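Local structure of Rho guanine nucleotide exchange factor 11 (Homo sapiens, 5JHH) at residues T309-I321 / F332-Y345. The protein probably activates Rho-family GTPases by promoting exchange of their bound guanine nucleotide. Numbering follows the deposited sequence.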
ATOM      1  N   THR A 309      19.567 -29.180 -24.382  1.00 70.12           N
ATOM      2  CA  THR A 309      18.642 -28.760 -23.328  1.00 76.03           C
ATOM      3  C   THR A 309      18.829 -27.294 -22.907  1.00 77.64           C
ATOM      4  O   THR A 309      19.889 -26.686 -23.108  1.00 65.21           O
ATOM      5  CB  THR A 309      18.773 -29.613 -22.036  1.00 79.93           C
ATOM      6  OG1 THR A 309      20.146 -29.692 -21.628  1.00 84.49           O
ATOM      7  CG2 THR A 309      18.223 -31.011 -22.237  1.00 82.35           C
ATOM      8  N   PHE A 310      17.794 -26.754 -22.266  1.00 71.70           N
ATOM      9  CA  PHE A 310      17.799 -25.370 -21.760  1.00 65.00           C
ATOM     10  C   PHE A 310      18.232 -25.254 -20.280  1.00 59.10           C
ATOM     11  O   PHE A 310      17.765 -26.024 -19.434  1.00 55.77           O
ATOM     12  CB  PHE A 310      16.396 -24.793 -21.887  1.00 68.37           C
ATOM     13  CG  PHE A 310      16.169 -23.992 -23.135  1.00 70.74           C
ATOM     14  CD1 PHE A 310      16.927 -22.870 -23.393  1.00 69.34           C
ATOM     15  CD2 PHE A 310      15.142 -24.319 -24.016  1.00 74.25           C
ATOM     16  CE1 PHE A 310      16.689 -22.102 -24.520  1.00 73.02           C
ATOM     17  CE2 PHE A 310      14.897 -23.550 -25.141  1.00 73.62           C
ATOM     18  CZ  PHE A 310      15.670 -22.439 -25.390  1.00 73.25           C
ATOM     19  N   SER A 311      19.106 -24.290 -19.968  1.00 53.54           N
ATOM     20  CA  SER A 311      19.469 -23.999 -18.561  1.00 52.30           C
ATOM     21  C   SER A 311      18.329 -23.250 -17.836  1.00 51.48           C
ATOM     22  O   SER A 311      17.635 -22.423 -18.447  1.00 47.82           O
ATOM     23  CB  SER A 311      20.754 -23.164 -18.456  1.00 50.56           C
ATOM     24  OG  SER A 311      21.040 -22.793 -17.100  1.00 43.75           O
ATOM     25  N   PRO A 312      18.150 -23.534 -16.531  1.00 53.48           N
ATOM     26  CA  PRO A 312      17.092 -22.923 -15.722  1.00 56.03           C
ATOM     27  C   PRO A 312      17.544 -21.638 -15.017  1.00 49.67           C
ATOM     28  O   PRO A 312      16.719 -20.924 -14.451  1.00 42.75           O
ATOM     29  CB  PRO A 312      16.767 -24.017 -14.699  1.00 54.18           C
ATOM     30  CG  PRO A 312      18.021 -24.831 -14.579  1.00 58.41           C
ATOM     31  CD  PRO A 312      18.942 -24.494 -15.729  1.00 58.05           C
ATOM     32  N   VAL A 313      18.839 -21.353 -15.086  1.00 45.78           N
ATOM     33  CA  VAL A 313      19.408 -20.155 -14.516  1.00 41.60           C
ATOM     34  C   VAL A 313      20.067 -19.351 -15.617  1.00 43.06           C
ATOM     35  O   VAL A 313      20.782 -19.894 -16.450  1.00 53.51           O
ATOM     36  CB  VAL A 313      20.473 -20.502 -13.489  1.00 41.08           C
ATOM     37  CG1 VAL A 313      21.094 -19.239 -12.916  1.00 46.63           C
ATOM     38  CG2 VAL A 313      19.871 -21.343 -12.393  1.00 38.40           C
ATOM     39  N   LEU A 314      19.836 -18.051 -15.611  1.00 43.14           N
ATOM     40  CA  LEU A 314      20.460 -17.134 -16.571  1.00 42.79           C
ATOM     41  C   LEU A 314      21.228 -16.083 -15.811  1.00 39.97           C
ATOM     42  O   LEU A 314      20.761 -15.608 -14.799  1.00 41.86           O
ATOM     43  CB  LEU A 314      19.377 -16.484 -17.449  1.00 42.50           C
ATOM     44  CG  LEU A 314      18.589 -17.531 -18.252  1.00 46.29           C
ATOM     45  CD1 LEU A 314      17.472 -16.946 -19.091  1.00 44.94           C
ATOM     46  CD2 LEU A 314      19.556 -18.303 -19.144  1.00 51.77           C
ATOM     47  N   LYS A 315      22.413 -15.743 -16.300  1.00 45.37           N
ATOM     48  CA  LYS A 315      23.198 -14.654 -15.758  1.00 42.25           C
ATOM     49  C   LYS A 315      22.833 -13.368 -16.471  1.00 41.01           C
ATOM     50  O   LYS A 315      22.918 -13.258 -17.699  1.00 42.12           O
ATOM     51  CB  LYS A 315      24.681 -14.944 -15.896  1.00 44.08           C
ATOM     52  CG  LYS A 315      25.122 -16.222 -15.199  1.00 46.93           C
ATOM     53  CD  LYS A 315      26.578 -16.083 -14.769  1.00 54.67           C
ATOM     54  CE  LYS A 315      27.205 -17.402 -14.338  1.00 60.96           C
ATOM     55  NZ  LYS A 315      27.939 -18.057 -15.455  1.00 64.67           N
ATOM     56  N   LEU A 316      22.434 -12.384 -15.679  1.00 38.37           N
ATOM     57  CA  LEU A 316      21.903 -11.154 -16.194  1.00 36.80           C
ATOM     58  C   LEU A 316      22.949 -10.347 -16.908  1.00 37.80           C
ATOM     59  O   LEU A 316      22.604  -9.476 -17.682  1.00 40.54           O
ATOM     60  CB  LEU A 316      21.289 -10.338 -15.060  1.00 39.63           C
ATOM     61  CG  LEU A 316      20.037 -10.927 -14.383  1.00 39.50           C
ATOM     62  CD1 LEU A 316      19.648 -10.064 -13.215  1.00 40.68           C
ATOM     63  CD2 LEU A 316      18.863 -11.056 -15.339  1.00 38.99           C
ATOM     64  N   ASN A 317      24.224 -10.624 -16.677  1.00 34.57           N
ATOM     65  CA  ASN A 317      25.276  -9.903 -17.405  1.00 39.07           C
ATOM     66  C   ASN A 317      25.553 -10.455 -18.802  1.00 41.73           C
ATOM     67  O   ASN A 317      26.358  -9.886 -19.541  1.00 41.44           O
ATOM     68  CB  ASN A 317      26.583  -9.907 -16.610  1.00 39.91           C
ATOM     69  CG  ASN A 317      27.073 -11.291 -16.316  1.00 38.61           C
ATOM     70  OD1 ASN A 317      26.602 -12.267 -16.886  1.00 41.42           O
ATOM     71  ND2 ASN A 317      27.994 -11.391 -15.399  1.00 40.65           N
ATOM     72  N   ALA A 318      24.873 -11.550 -19.138  1.00 43.13           N
ATOM     73  CA  ALA A 318      25.062 -12.291 -20.381  1.00 42.55           C
ATOM     74  C   ALA A 318      23.724 -12.502 -21.101  1.00 42.73           C
ATOM     75  O   ALA A 318      23.480 -13.575 -21.689  1.00 41.49           O
ATOM     76  CB  ALA A 318      25.704 -13.642 -20.073  1.00 41.88           C
ATOM     77  N   VAL A 319      22.831 -11.514 -21.005  1.00 40.96           N
ATOM     78  CA  VAL A 319      21.584 -11.582 -21.736  1.00 37.84           C
ATOM     79  C   VAL A 319      21.124 -10.233 -22.216  1.00 38.25           C
ATOM     80  O   VAL A 319      21.544  -9.184 -21.718  1.00 40.87           O
ATOM     81  CB  VAL A 319      20.396 -12.223 -20.968  1.00 36.98           C
ATOM     82  CG1 VAL A 319      20.719 -13.592 -20.386  1.00 36.93           C
ATOM     83  CG2 VAL A 319      19.900 -11.306 -19.876  1.00 40.46           C
ATOM     84  N   LEU A 320      20.232 -10.304 -23.197  1.00 39.93           N
ATOM     85  CA  LEU A 320      19.507  -9.153 -23.723  1.00 43.02           C
ATOM     86  C   LEU A 320      18.002  -9.408 -23.626  1.00 42.55           C
ATOM     87  O   LEU A 320      17.553 -10.555 -23.660  1.00 44.48           O
ATOM     88  CB  LEU A 320      19.868  -8.923 -25.193  1.00 42.92           C
ATOM     89  CG  LEU A 320      21.353  -8.705 -25.486  1.00 47.35           C
ATOM     90  CD1 LEU A 320      21.515  -8.489 -26.984  1.00 48.08           C
ATOM     91  CD2 LEU A 320      21.945  -7.542 -24.696  1.00 46.80           C
ATOM     92  N   ILE A 321      17.226  -8.333 -23.571  1.00 35.61           N
ATOM     93  CA  ILE A 321      15.801  -8.420 -23.324  1.00 35.51           C
ATOM     94  C   ILE A 321      15.090  -7.798 -24.513  1.00 36.21           C
ATOM     95  O   ILE A 321      15.395  -6.680 -24.891  1.00 32.18           O
ATOM     96  CB  ILE A 321      15.427  -7.613 -22.049  1.00 38.22           C
ATOM     97  CG1 ILE A 321      16.280  -8.046 -20.847  1.00 36.25           C
ATOM     98  CG2 ILE A 321      13.940  -7.726 -21.736  1.00 42.18           C
ATOM     99  CD1 ILE A 321      16.110  -9.495 -20.432  1.00 38.52           C
ATOM    100  N   PHE A 332      11.337 -11.707 -24.954  1.00 33.93           N
ATOM    101  CA  PHE A 332      12.441 -12.641 -25.224  1.00 36.59           C
ATOM    102  C   PHE A 332      13.629 -12.352 -24.319  1.00 35.54           C
ATOM    103  O   PHE A 332      13.978 -11.197 -24.050  1.00 34.12           O
ATOM    104  CB  PHE A 332      12.944 -12.494 -26.666  1.00 36.74           C
ATOM    105  CG  PHE A 332      11.920 -12.826 -27.738  1.00 37.73           C
ATOM    106  CD1 PHE A 332      11.132 -13.954 -27.664  1.00 37.25           C
ATOM    107  CD2 PHE A 332      11.787 -12.020 -28.844  1.00 40.81           C
ATOM    108  CE1 PHE A 332      10.221 -14.248 -28.658  1.00 38.12           C
ATOM    109  CE2 PHE A 332      10.891 -12.329 -29.875  1.00 41.74           C
ATOM    110  CZ  PHE A 332      10.106 -13.437 -29.775  1.00 38.43           C
ATOM    111  N   ILE A 333      14.279 -13.414 -23.894  1.00 34.54           N
ATOM    112  CA  ILE A 333      15.579 -13.293 -23.323  1.00 37.15           C
ATOM    113  C   ILE A 333      16.575 -14.033 -24.203  1.00 41.58           C
ATOM    114  O   ILE A 333      16.431 -15.228 -24.483  1.00 44.22           O
ATOM    115  CB  ILE A 333      15.612 -13.834 -21.904  1.00 38.36           C
ATOM    116  CG1 ILE A 333      14.582 -13.068 -21.062  1.00 40.00           C
ATOM    117  CG2 ILE A 333      17.025 -13.714 -21.335  1.00 38.04           C
ATOM    118  CD1 ILE A 333      14.364 -13.646 -19.685  1.00 40.46           C
ATOM    119  N   ILE A 334      17.599 -13.294 -24.616  1.00 41.82           N
ATOM    120  CA  ILE A 334      18.578 -13.752 -25.573  1.00 38.69           C
ATOM    121  C   ILE A 334      19.922 -13.862 -24.880  1.00 38.31           C
ATOM    122  O   ILE A 334      20.471 -12.856 -24.449  1.00 38.81           O
ATOM    123  CB  ILE A 334      18.669 -12.748 -26.708  1.00 39.56           C
ATOM    124  CG1 ILE A 334      17.263 -12.474 -27.256  1.00 41.20           C
ATOM    125  CG2 ILE A 334      19.640 -13.243 -27.766  1.00 42.50           C
ATOM    126  CD1 ILE A 334      17.223 -11.590 -28.479  1.00 44.08           C
ATOM    127  N   CYS A 335      20.435 -15.084 -24.762  1.00 40.36           N
ATOM    128  CA  CYS A 335      21.698 -15.331 -24.074  1.00 46.94           C
ATOM    129  C   CYS A 335      22.822 -14.979 -25.011  1.00 46.45           C
ATOM    130  O   CYS A 335      22.797 -15.366 -26.177  1.00 40.49           O
ATOM    131  CB  CYS A 335      21.812 -16.796 -23.687  1.00 48.25           C
ATOM    132  SG  CYS A 335      20.355 -17.467 -22.851  1.00 53.79           S
ATOM    133  N   THR A 336      23.805 -14.251 -24.506  1.00 48.58           N
ATOM    134  CA  THR A 336      24.806 -13.639 -25.364  1.00 51.94           C
ATOM    135  C   THR A 336      26.173 -14.285 -25.274  1.00 53.21           C
ATOM    136  O   THR A 336      27.092 -13.888 -25.996  1.00 49.07           O
ATOM    137  CB  THR A 336      24.958 -12.164 -25.018  1.00 54.47           C
ATOM    138  OG1 THR A 336      25.325 -12.031 -23.634  1.00 59.31           O
ATOM    139  CG2 THR A 336      23.661 -11.459 -25.260  1.00 53.28           C
ATOM    140  N   SER A 337      26.316 -15.244 -24.364  1.00 56.64           N
ATOM    141  CA  SER A 337      27.517 -16.063 -24.284  1.00 62.39           C
ATOM    142  C   SER A 337      27.680 -16.847 -25.579  1.00 72.21           C
ATOM    143  O   SER A 337      26.731 -17.510 -26.024  1.00 65.22           O
ATOM    144  CB  SER A 337      27.390 -17.055 -23.128  1.00 62.98           C
ATOM    145  OG  SER A 337      28.246 -18.157 -23.322  1.00 62.41           O
ATOM    146  N   LYS A 338      28.866 -16.782 -26.187  1.00 75.04           N
ATOM    147  CA  LYS A 338      29.174 -17.660 -27.339  1.00 75.27           C
ATOM    148  C   LYS A 338      28.966 -19.162 -27.054  1.00 78.25           C
ATOM    149  O   LYS A 338      28.888 -19.981 -27.971  1.00 74.19           O
ATOM    150  CB  LYS A 338      30.581 -17.421 -27.871  1.00 75.12           C
ATOM    151  CG  LYS A 338      31.577 -16.782 -26.910  1.00 84.49           C
ATOM    152  CD  LYS A 338      31.958 -15.376 -27.355  1.00 87.39           C
ATOM    153  CE  LYS A 338      32.373 -15.366 -28.827  1.00 89.33           C
ATOM    154  NZ  LYS A 338      33.608 -14.585 -29.114  1.00 91.78           N
ATOM    155  N   LEU A 339      28.827 -19.494 -25.777  1.00 79.21           N
ATOM    156  CA  LEU A 339      28.524 -20.838 -25.337  1.00 81.45           C
ATOM    157  C   LEU A 339      27.036 -20.954 -25.043  1.00 90.73           C
ATOM    158  O   LEU A 339      26.591 -21.973 -24.516  1.00 81.46           O
ATOM    159  CB  LEU A 339      29.291 -21.132 -24.056  1.00 78.44           C
ATOM    160  CG  LEU A 339      30.762 -20.687 -24.016  1.00 86.11           C
ATOM    161  CD1 LEU A 339      31.014 -19.174 -23.963  1.00 86.20           C
ATOM    162  CD2 LEU A 339      31.418 -21.355 -22.817  1.00 84.63           C
ATOM    163  N   GLY A 340      26.275 -19.902 -25.362  1.00 99.31           N
ATOM    164  CA  GLY A 340      24.862 -19.805 -24.987  1.00 93.73           C
ATOM    165  C   GLY A 340      24.037 -20.731 -25.857  1.00 93.84           C
ATOM    166  O   GLY A 340      24.571 -21.371 -26.773  1.00 88.95           O
ATOM    167  N   PRO A 341      22.734 -20.845 -25.568  1.00 89.31           N
ATOM    168  CA  PRO A 341      21.919 -21.577 -26.534  1.00 86.03           C
ATOM    169  C   PRO A 341      21.672 -20.700 -27.765  1.00 76.82           C
ATOM    170  O   PRO A 341      21.456 -19.500 -27.602  1.00 66.95           O
ATOM    171  CB  PRO A 341      20.610 -21.848 -25.760  1.00 84.62           C
ATOM    172  CG  PRO A 341      20.535 -20.760 -24.741  1.00 85.53           C
ATOM    173  CD  PRO A 341      21.968 -20.452 -24.367  1.00 87.71           C
ATOM    174  N   PRO A 342      21.709 -21.281 -28.986  1.00 76.14           N
ATOM    175  CA  PRO A 342      21.193 -20.527 -30.149  1.00 75.12           C
ATOM    176  C   PRO A 342      19.702 -20.166 -30.022  1.00 67.11           C
ATOM    177  O   PRO A 342      19.192 -19.337 -30.791  1.00 60.02           O
ATOM    178  CB  PRO A 342      21.415 -21.478 -31.338  1.00 75.02           C
ATOM    179  CG  PRO A 342      22.387 -22.498 -30.847  1.00 81.03           C
ATOM    180  CD  PRO A 342      22.164 -22.629 -29.367  1.00 76.25           C
ATOM    181  N   GLN A 343      19.012 -20.796 -29.068  1.00 65.71           N
ATOM    182  CA  GLN A 343      17.625 -20.443 -28.762  1.00 69.46           C
ATOM    183  C   GLN A 343      17.435 -19.345 -27.680  1.00 62.24           C
ATOM    184  O   GLN A 343      18.220 -19.150 -26.729  1.00 52.78           O
ATOM    185  CB  GLN A 343      16.781 -21.681 -28.435  1.00 70.37           C
ATOM    186  CG  GLN A 343      16.661 -22.688 -29.574  1.00 78.16           C
ATOM    187  CD  GLN A 343      17.588 -23.902 -29.415  1.00 79.96           C
ATOM    188  OE1 GLN A 343      18.624 -23.848 -28.740  1.00 75.81           O
ATOM    189  NE2 GLN A 343      17.200 -25.008 -30.031  1.00 77.62           N
ATOM    190  N   ILE A 344      16.370 -18.607 -27.925  1.00 53.86           N
ATOM    191  CA  ILE A 344      15.931 -17.514 -27.116  1.00 55.55           C
ATOM    192  C   ILE A 344      14.928 -18.106 -26.161  1.00 48.81           C
ATOM    193  O   ILE A 344      14.158 -18.971 -26.571  1.00 47.26           O
ATOM    194  CB  ILE A 344      15.229 -16.496 -28.038  1.00 58.77           C
ATOM    195  CG1 ILE A 344      16.297 -15.705 -28.807  1.00 63.24           C
ATOM    196  CG2 ILE A 344      14.273 -15.592 -27.277  1.00 55.82           C
ATOM    197  CD1 ILE A 344      15.771 -14.947 -30.011  1.00 65.39           C
ATOM    198  N   TYR A 345      14.932 -17.630 -24.917  1.00 42.93           N
ATOM    199  CA  TYR A 345      13.869 -17.930 -23.955  1.00 39.54           C
ATOM    200  C   TYR A 345      12.711 -17.026 -24.252  1.00 38.96           C
ATOM    201  O   TYR A 345      12.862 -15.792 -24.262  1.00 37.90           O
ATOM    202  CB  TYR A 345      14.317 -17.669 -22.533  1.00 38.79           C
ATOM    203  CG  TYR A 345      15.381 -18.614 -22.037  1.00 41.84           C
ATOM    204  CD1 TYR A 345      16.703 -18.493 -22.438  1.00 42.75           C
ATOM    205  CD2 TYR A 345      15.061 -19.615 -21.147  1.00 42.66           C
ATOM    206  CE1 TYR A 345      17.681 -19.345 -21.931  1.00 47.73           C
ATOM    207  CE2 TYR A 345      16.027 -20.455 -20.626  1.00 47.75           C
ATOM    208  CZ  TYR A 345      17.335 -20.327 -21.019  1.00 45.84           C
ATOM    209  OH  TYR A 345      18.272 -21.204 -20.484  1.00 45.95           O
TER
HETATM  210  O   HOH W   1      20.305 -23.061 -22.027  1.00 51.00           O
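The ring of Y345 is held between L314 and F310, its side chain spanning the contact from strand 345-348 to the backbone of S311. With CG anti to its own carbonyl carbon (chi1 -68°), Y345 runs from CB past L314, whose CD1 sits over the centre of one ring face, 3.7 Å from the centroid, in a CH-pi contact. Farther out, Y345 CE1 meets the other methyl, L314 CD2, at 3.5 Å; a leucine suits this place because its two methyls serve successive parts of the ring. F310 lies against the opposite face, its CD1 3.5 Å from Y345 CZ, the two rings inclined at 49°. At the tip, Y345 OH donates a hydrogen bond to S311 O near the ring plane, its 2.5 Å probably modelled too short, and accepts a longer one from a water that takes the N-H of S311, giving the buried phenol oxygen two partners. This belongs to the beta-sheet core of the PH domain, where strands 319-323 and 330-335 form an antiparallel hairpin and helix 352-368 packs against V319 and I321. L320 and I334 form one hydrogen-bonded pair, L320 N to I334 O and I334 N to L320 O, both 2.9 Å. On the face turned to the helix, the beta-branched V319 and I333 cross, V319 CB lying 3.7 Å from I333 CG2, while I321 CD1 runs beside I333 CG1. Where the hairpin strand ends, T336 N hydrogen-bonds to A318 O, 2.9 Å away but well above the carbonyl plane, and T336 CG2 packs on L320 CG at 3.6 Å.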